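Local atomic coordinates of fimbrial structural subunit (Actinomyces naeslundii, PDB entry 3QDH), a protein that builds the shaft of Actinomyces type 2 fimbriae and, as an adhesin, mediates interactions with streptococci and host cells during oral biofilm development. Residues F44-L50 against V103-G109; G225-S229 against V271-V275. One frame throughout, in Å; residues are numbered along the deposited sequence.

Contact 1: residues F44-L50 against V103-G109; sequences FQLRDTL and VSAVFQG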
ATOM      1  N   PHE A  44      -0.971 -22.166  13.173  1.00  9.99           N
ATOM      2  CA  PHE A  44      -1.299 -20.746  13.317  1.00 10.45           C
ATOM      3  C   PHE A  44      -0.762 -20.021  12.084  1.00 10.61           C
ATOM      4  O   PHE A  44       0.444 -19.977  11.856  1.00 11.10           O
ATOM      5  CB  PHE A  44      -0.698 -20.174  14.625  1.00  9.87           C
ATOM      6  CG  PHE A  44      -1.160 -18.770  14.953  1.00 10.89           C
ATOM      7  CD1 PHE A  44      -1.871 -18.511  16.125  1.00 12.58           C
ATOM      8  CD2 PHE A  44      -0.870 -17.718  14.099  1.00 11.67           C
ATOM      9  CE1 PHE A  44      -2.309 -17.204  16.428  1.00 14.17           C
ATOM     10  CE2 PHE A  44      -1.303 -16.406  14.390  1.00 13.62           C
ATOM     11  CZ  PHE A  44      -2.008 -16.153  15.552  1.00 12.01           C
ATOM     12  N   GLN A  45      -1.660 -19.451  11.280  1.00 10.80           N
ATOM     13  CA  GLN A  45      -1.278 -18.839  10.012  1.00 10.70           C
ATOM     14  C   GLN A  45      -1.988 -17.507   9.820  1.00 11.40           C
ATOM     15  O   GLN A  45      -3.194 -17.417  10.042  1.00 10.98           O
ATOM     16  CB  GLN A  45      -1.640 -19.782   8.850  1.00 11.15           C
ATOM     17  CG  GLN A  45      -1.281 -19.282   7.430  1.00 11.04           C
ATOM     18  CD  GLN A  45      -1.763 -20.250   6.359  1.00 12.66           C
ATOM     19  OE1 GLN A  45      -1.010 -21.112   5.880  1.00 14.02           O
ATOM     20  NE2 GLN A  45      -3.028 -20.132   6.002  1.00 11.91           N
ATOM     21  N   LEU A  46      -1.242 -16.485   9.395  1.00 11.74           N
ATOM     22  CA  LEU A  46      -1.846 -15.250   8.912  1.00 12.43           C
ATOM     23  C   LEU A  46      -1.940 -15.347   7.382  1.00 12.71           C
ATOM     24  O   LEU A  46      -0.964 -15.694   6.707  1.00 12.45           O
ATOM     25  CB  LEU A  46      -1.025 -14.025   9.334  1.00 12.46           C
ATOM     26  CG  LEU A  46      -0.857 -13.746  10.848  1.00 13.11           C
ATOM     27  CD1 LEU A  46       0.153 -12.617  11.061  1.00 14.73           C
ATOM     28  CD2 LEU A  46      -2.192 -13.435  11.537  1.00 13.78           C
ATOM     29  N   ARG A  47      -3.123 -15.055   6.849  1.00 13.14           N
ATOM     30  CA  ARG A  47      -3.405 -15.241   5.429  1.00 13.91           C
ATOM     31  C   ARG A  47      -3.998 -13.959   4.868  1.00 14.56           C
ATOM     32  O   ARG A  47      -4.762 -13.283   5.546  1.00 14.18           O
ATOM     33  CB  ARG A  47      -4.399 -16.380   5.227  1.00 14.27           C
ATOM     34  CG  ARG A  47      -4.645 -16.760   3.761  1.00 15.80           C
ATOM     35  CD  ARG A  47      -5.592 -17.941   3.673  1.00 18.17           C
ATOM     36  NE  ARG A  47      -4.955 -19.197   4.088  1.00 21.80           N
ATOM     37  CZ  ARG A  47      -5.547 -20.389   4.027  1.00 22.88           C
ATOM     38  NH1 ARG A  47      -6.805 -20.486   3.580  1.00 24.30           N
ATOM     39  NH2 ARG A  47      -4.892 -21.485   4.409  1.00 20.79           N
ATOM     40  N   ASP A  48      -3.645 -13.648   3.626  1.00 15.29           N
ATOM     41  CA  ASP A  48      -4.098 -12.430   2.975  1.00 16.26           C
ATOM     42  C   ASP A  48      -4.062 -12.647   1.468  1.00 16.93           C
ATOM     43  O   ASP A  48      -2.998 -12.879   0.888  1.00 17.55           O
ATOM     44  CB  ASP A  48      -3.209 -11.236   3.381  1.00 16.16           C
ATOM     45  CG  ASP A  48      -3.855  -9.876   3.094  1.00 16.16           C
ATOM     46  OD1 ASP A  48      -4.492  -9.714   2.036  1.00 15.06           O
ATOM     47  OD2 ASP A  48      -3.695  -8.942   3.912  1.00 16.69           O
ATOM     48  N   THR A  49      -5.228 -12.583   0.835  1.00 17.01           N
ATOM     49  CA  THR A  49      -5.290 -12.580  -0.627  1.00 17.62           C
ATOM     50  C   THR A  49      -5.337 -11.122  -1.049  1.00 17.73           C
ATOM     51  O   THR A  49      -6.321 -10.428  -0.802  1.00 17.41           O
ATOM     52  CB  THR A  49      -6.523 -13.322  -1.156  1.00 17.84           C
ATOM     53  OG1 THR A  49      -6.463 -14.687  -0.746  1.00 19.11           O
ATOM     54  CG2 THR A  49      -6.587 -13.258  -2.699  1.00 18.28           C
ATOM     55  N   LEU A  50      -4.269 -10.656  -1.679  1.00 18.36           N
ATOM     56  CA  LEU A  50      -4.191  -9.248  -2.035  1.00 19.16           C
ATOM     57  C   LEU A  50      -4.936  -8.949  -3.331  1.00 19.74           C
ATOM     58  O   LEU A  50      -5.058  -9.803  -4.213  1.00 19.07           O
ATOM     59  CB  LEU A  50      -2.742  -8.766  -2.089  1.00 19.71           C
ATOM     60  CG  LEU A  50      -2.158  -8.538  -0.685  1.00 20.30           C
ATOM     61  CD1 LEU A  50      -1.559  -9.830  -0.133  1.00 20.44           C
ATOM     62  CD2 LEU A  50      -1.126  -7.446  -0.698  1.00 22.46           C
ATOM     63  N   VAL A 103       0.602 -11.137  17.490  1.00 14.92           N
ATOM     64  CA  VAL A 103       1.257 -11.820  16.386  1.00 14.23           C
ATOM     65  C   VAL A 103       0.946 -11.008  15.130  1.00 14.76           C
ATOM     66  O   VAL A 103      -0.231 -10.777  14.825  1.00 14.49           O
ATOM     67  CB  VAL A 103       0.685 -13.240  16.182  1.00 14.28           C
ATOM     68  CG1 VAL A 103       1.500 -13.974  15.134  1.00 14.36           C
ATOM     69  CG2 VAL A 103       0.629 -14.028  17.520  1.00 14.07           C
ATOM     70  N   SER A 104       1.981 -10.590  14.403  1.00 14.57           N
ATOM     71  CA  SER A 104       1.783  -9.671  13.280  1.00 15.40           C
ATOM     72  C   SER A 104       2.695  -9.903  12.079  1.00 15.83           C
ATOM     73  O   SER A 104       3.716 -10.586  12.166  1.00 15.87           O
ATOM     74  CB  SER A 104       1.892  -8.210  13.762  1.00 15.22           C
ATOM     75  OG  SER A 104       3.191  -7.932  14.250  1.00 18.37           O
ATOM     76  N   ALA A 105       2.290  -9.336  10.944  1.00 15.49           N
ATOM     77  CA  ALA A 105       3.129  -9.249   9.769  1.00 15.75           C
ATOM     78  C   ALA A 105       2.652  -8.076   8.928  1.00 16.57           C
ATOM     79  O   ALA A 105       1.551  -7.566   9.132  1.00 16.42           O
ATOM     80  CB  ALA A 105       3.076 -10.541   8.968  1.00 15.16           C
ATOM     81  N   VAL A 106       3.487  -7.647   7.992  1.00 17.24           N
ATOM     82  CA  VAL A 106       3.111  -6.573   7.078  1.00 17.58           C
ATOM     83  C   VAL A 106       2.962  -7.188   5.691  1.00 18.03           C
ATOM     84  O   VAL A 106       3.954  -7.598   5.082  1.00 18.14           O
ATOM     85  CB  VAL A 106       4.169  -5.440   7.066  1.00 17.89           C
ATOM     86  CG1 VAL A 106       3.812  -4.365   6.035  1.00 18.16           C
ATOM     87  CG2 VAL A 106       4.314  -4.811   8.456  1.00 17.48           C
ATOM     88  N   PHE A 107       1.727  -7.278   5.203  1.00 18.01           N
ATOM     89  CA  PHE A 107       1.485  -7.766   3.850  1.00 18.23           C
ATOM     90  C   PHE A 107       1.661  -6.611   2.883  1.00 18.98           C
ATOM     91  O   PHE A 107       1.403  -5.458   3.239  1.00 19.33           O
ATOM     92  CB  PHE A 107       0.093  -8.392   3.738  1.00 18.11           C
ATOM     93  CG  PHE A 107      -0.058  -9.646   4.554  1.00 17.63           C
ATOM     94  CD1 PHE A 107       0.128 -10.891   3.973  1.00 17.47           C
ATOM     95  CD2 PHE A 107      -0.339  -9.574   5.924  1.00 17.19           C
ATOM     96  CE1 PHE A 107       0.011 -12.054   4.733  1.00 18.54           C
ATOM     97  CE2 PHE A 107      -0.466 -10.725   6.690  1.00 16.91           C
ATOM     98  CZ  PHE A 107      -0.292 -11.971   6.093  1.00 17.49           C
ATOM     99  N   GLN A 108       2.108  -6.911   1.667  1.00 19.28           N
ATOM    100  CA  GLN A 108       2.465  -5.847   0.737  1.00 20.07           C
ATOM    101  C   GLN A 108       2.435  -6.271  -0.717  1.00 19.96           C
ATOM    102  O   GLN A 108       2.536  -7.451  -1.043  1.00 19.67           O
ATOM    103  CB  GLN A 108       3.849  -5.283   1.086  1.00 20.20           C
ATOM    104  CG  GLN A 108       4.937  -6.332   1.105  1.00 21.51           C
ATOM    105  CD  GLN A 108       6.204  -5.825   1.757  1.00 24.43           C
ATOM    106  OE1 GLN A 108       6.221  -5.485   2.948  1.00 27.30           O
ATOM    107  NE2 GLN A 108       7.276  -5.776   0.986  1.00 24.36           N
ATOM    108  N   GLY A 109       2.307  -5.283  -1.592  1.00 20.52           N
ATOM    109  CA  GLY A 109       2.337  -5.514  -3.027  1.00 21.57           C
ATOM    110  C   GLY A 109       2.624  -4.203  -3.732  1.00 22.53           C
ATOM    111  O   GLY A 109       2.480  -3.131  -3.142  1.00 22.40           O
TER
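Start with Phe107, which loses 102 Å² to the facing strand. Its ring stands up from strand 102-111 into the gap facing strand 39-49. Asp48 CB sits over one face, 3.6 Å from the ring centroid in a CH-pi contact, while Leu46 O meets the ring edge, 3.8 Å from Phe107 CZ. Leu46 CB makes an apolar contact with Phe107 CZ at 3.9 Å. Leu46, with 84 Å² covered, sends CD1 on to the backbone of Ser104 and Ala105, coming 4.2 Å from Ala105 CB. At the Phe44 end, Val103 CG1 lies 3.8 Å from Phe44 CE2. The two strands run in the same general direction, 29° apart with axes 8.6 Å at closest approach, and no hydrogen bond links them: they belong to the two facing sheets of a beta sandwich, and side chains bridge the gap. Asp48 OD2 is hydrogen-bonded to Lys8 NZ, and Asn121 is close by. That grouping is consistent with the lysine, asparagine and acid of an intramolecular isopeptide bond in a CnaA-type domain. The Asp48 methylene thus packs on the ring, while its buried carboxylate is paired with Lys8 inside an otherwise apolar core.

Contact 2: residues G225-S229 against V271-V275; sequences GLFIS and VKIEV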
ATOM      1  N   GLY A 225      -1.539   5.883 -11.688  1.00 29.47           N
ATOM      2  CA  GLY A 225      -1.931   5.881 -10.285  1.00 28.19           C
ATOM      3  C   GLY A 225      -1.210   6.891  -9.430  1.00 27.27           C
ATOM      4  O   GLY A 225       0.019   6.937  -9.416  1.00 26.89           O
ATOM      5  N   LEU A 226      -1.993   7.705  -8.726  1.00 26.61           N
ATOM      6  CA  LEU A 226      -1.498   8.565  -7.653  1.00 26.01           C
ATOM      7  C   LEU A 226      -2.377   8.368  -6.420  1.00 25.36           C
ATOM      8  O   LEU A 226      -3.594   8.229  -6.542  1.00 25.09           O
ATOM      9  CB  LEU A 226      -1.503  10.045  -8.079  1.00 25.94           C
ATOM     10  CG  LEU A 226      -0.434  10.511  -9.086  1.00 25.78           C
ATOM     11  CD1 LEU A 226      -0.812  11.866  -9.679  1.00 25.46           C
ATOM     12  CD2 LEU A 226       0.952  10.586  -8.467  1.00 24.82           C
ATOM     13  N   PHE A 227      -1.757   8.360  -5.242  1.00 24.71           N
ATOM     14  CA  PHE A 227      -2.474   8.158  -3.974  1.00 24.11           C
ATOM     15  C   PHE A 227      -3.440   9.309  -3.673  1.00 23.95           C
ATOM     16  O   PHE A 227      -3.115  10.473  -3.890  1.00 23.82           O
ATOM     17  CB  PHE A 227      -1.465   7.978  -2.835  1.00 24.26           C
ATOM     18  CG  PHE A 227      -2.085   7.918  -1.468  1.00 24.07           C
ATOM     19  CD1 PHE A 227      -2.795   6.785  -1.054  1.00 23.08           C
ATOM     20  CD2 PHE A 227      -1.946   8.987  -0.585  1.00 23.54           C
ATOM     21  CE1 PHE A 227      -3.352   6.728   0.211  1.00 22.56           C
ATOM     22  CE2 PHE A 227      -2.503   8.937   0.686  1.00 23.02           C
ATOM     23  CZ  PHE A 227      -3.210   7.806   1.082  1.00 23.26           C
ATOM     24  N   ILE A 228      -4.635   8.975  -3.187  1.00 23.55           N
ATOM     25  CA  ILE A 228      -5.622   9.995  -2.833  1.00 23.13           C
ATOM     26  C   ILE A 228      -5.830  10.082  -1.324  1.00 23.05           C
ATOM     27  O   ILE A 228      -5.661  11.154  -0.734  1.00 23.04           O
ATOM     28  CB  ILE A 228      -6.962   9.764  -3.568  1.00 23.03           C
ATOM     29  CG1 ILE A 228      -6.784  10.075  -5.057  1.00 23.05           C
ATOM     30  CG2 ILE A 228      -8.080  10.644  -2.985  1.00 23.65           C
ATOM     31  CD1 ILE A 228      -7.966   9.702  -5.896  1.00 21.97           C
ATOM     32  N   SER A 229      -6.182   8.945  -0.715  1.00 22.75           N
ATOM     33  CA  SER A 229      -6.504   8.870   0.712  1.00 21.88           C
ATOM     34  C   SER A 229      -6.667   7.407   1.121  1.00 21.58           C
ATOM     35  O   SER A 229      -6.799   6.526   0.269  1.00 21.24           O
ATOM     36  CB  SER A 229      -7.814   9.595   1.000  1.00 22.13           C
ATOM     37  OG  SER A 229      -8.909   8.843   0.507  1.00 21.80           O
ATOM     38  N   VAL A 271      -2.926  20.231  -9.752  1.00 39.84           N
ATOM     39  CA  VAL A 271      -3.787  19.172 -10.297  1.00 39.49           C
ATOM     40  C   VAL A 271      -4.611  18.455  -9.215  1.00 39.43           C
ATOM     41  O   VAL A 271      -4.083  18.079  -8.169  1.00 39.14           O
ATOM     42  CB  VAL A 271      -2.991  18.137 -11.150  1.00 39.54           C
ATOM     43  CG1 VAL A 271      -2.467  18.782 -12.429  1.00 39.23           C
ATOM     44  CG2 VAL A 271      -1.841  17.519 -10.355  1.00 39.47           C
ATOM     45  N   LYS A 272      -5.902  18.278  -9.490  1.00 39.22           N
ATOM     46  CA  LYS A 272      -6.836  17.599  -8.588  1.00 39.50           C
ATOM     47  C   LYS A 272      -7.088  16.168  -9.063  1.00 39.16           C
ATOM     48  O   LYS A 272      -7.756  15.943 -10.079  1.00 39.25           O
ATOM     49  CB  LYS A 272      -8.155  18.382  -8.496  1.00 39.60           C
ATOM     50  CG  LYS A 272      -9.204  17.795  -7.539  1.00 40.68           C
ATOM     51  CD  LYS A 272     -10.471  18.658  -7.477  1.00 41.74           C
ATOM     52  CE  LYS A 272     -11.356  18.477  -8.716  1.00 42.73           C
ATOM     53  NZ  LYS A 272     -12.375  19.561  -8.885  1.00 43.18           N
ATOM     54  N   ILE A 273      -6.538  15.210  -8.321  1.00 38.81           N
ATOM     55  CA  ILE A 273      -6.672  13.786  -8.636  1.00 38.44           C
ATOM     56  C   ILE A 273      -7.908  13.210  -7.943  1.00 38.42           C
ATOM     57  O   ILE A 273      -8.046  13.321  -6.727  1.00 38.02           O
ATOM     58  CB  ILE A 273      -5.409  12.988  -8.193  1.00 38.18           C
ATOM     59  CG1 ILE A 273      -4.119  13.618  -8.747  1.00 38.29           C
ATOM     60  CG2 ILE A 273      -5.530  11.508  -8.551  1.00 37.60           C
ATOM     61  CD1 ILE A 273      -4.042  13.737 -10.273  1.00 37.78           C
ATOM     62  N   GLU A 274      -8.789  12.585  -8.720  1.00 38.46           N
ATOM     63  CA  GLU A 274     -10.045  12.052  -8.195  1.00 38.99           C
ATOM     64  C   GLU A 274     -10.134  10.539  -8.382  1.00 38.98           C
ATOM     65  O   GLU A 274      -9.448   9.975  -9.234  1.00 38.76           O
ATOM     66  CB  GLU A 274     -11.247  12.755  -8.836  1.00 39.38           C
ATOM     67  CG  GLU A 274     -11.245  14.273  -8.652  1.00 41.01           C
ATOM     68  CD  GLU A 274     -12.640  14.864  -8.545  1.00 43.87           C
ATOM     69  OE1 GLU A 274     -13.488  14.579  -9.422  1.00 44.42           O
ATOM     70  OE2 GLU A 274     -12.886  15.626  -7.581  1.00 44.96           O
ATOM     71  N   VAL A 275     -10.971   9.891  -7.570  1.00 38.94           N
ATOM     72  CA  VAL A 275     -11.085   8.432  -7.563  1.00 39.23           C
ATOM     73  C   VAL A 275     -11.743   7.945  -8.845  1.00 39.28           C
ATOM     74  O   VAL A 275     -12.907   8.242  -9.098  1.00 39.88           O
ATOM     75  CB  VAL A 275     -11.882   7.908  -6.328  1.00 39.06           C
ATOM     76  CG1 VAL A 275     -11.849   6.389  -6.270  1.00 39.61           C
ATOM     77  CG2 VAL A 275     -11.309   8.459  -5.046  1.00 39.05           C
TER
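Gly225 opens the segment without touching the other strand. Next comes Leu226, pointing toward strand 268-274, where its CD1 packs 3.8 Å from Ile273 CD1. Phe227 points the opposite way, and its carbonyl takes a hydrogen bond from the hydroxyl of Tyr248. Ile228 returns to the interface and gives up 81 Å², more than any other residue here. Ile228 CG1 lies 4.0 Å from Ile273 CG2, and Ile228 CD1 reaches across the end of the facing strand, 3.4 Å from Val275 N and 3.7 Å from Val275 CG2. Ile273 is thus held against both Leu226 and Ile228. Ile228 and Ser229 both face Arg157 on the neighbouring strand, a classic beta bulge, and Ser229 OG hydrogen-bonds to the carbonyl of Ala243. The axes cross at 80° and come within 7.6 Å, with no hydrogen bond between the segments, so this is nearly orthogonal packing of strands from different sheets. Strand 220-230 pairs with 154-165, and 268-274 with 245-254. Two such sheets closing on an aliphatic core fit the CnaB-type (reverse IgG-like, SpaA prealbumin) fold of this C-terminal domain.

Contacts 1 and 2 sit in the cores of the two domains of this C-terminal fragment, contact 1 in the N-terminal (CnaA-type, N2-like) one; their centres are 27 Å apart and their nearest atoms about 11 Å apart. They are not isolated, though: strand 39-49 of contact 1 and strand 220-230 of contact 2 belong to one mixed sheet, joined through strands 118-131 and 154-165, so hydrogen bonding runs from one domain into the other. Backbone hydrogen bonds of Gly225 to Val20 and Phe227 to Tyr18 tie them as well. The side chain of Val103 is about 13 Å from the bound zinc ion, held by Asp70, Asp73 and Glu90; contact 2 lies away from it.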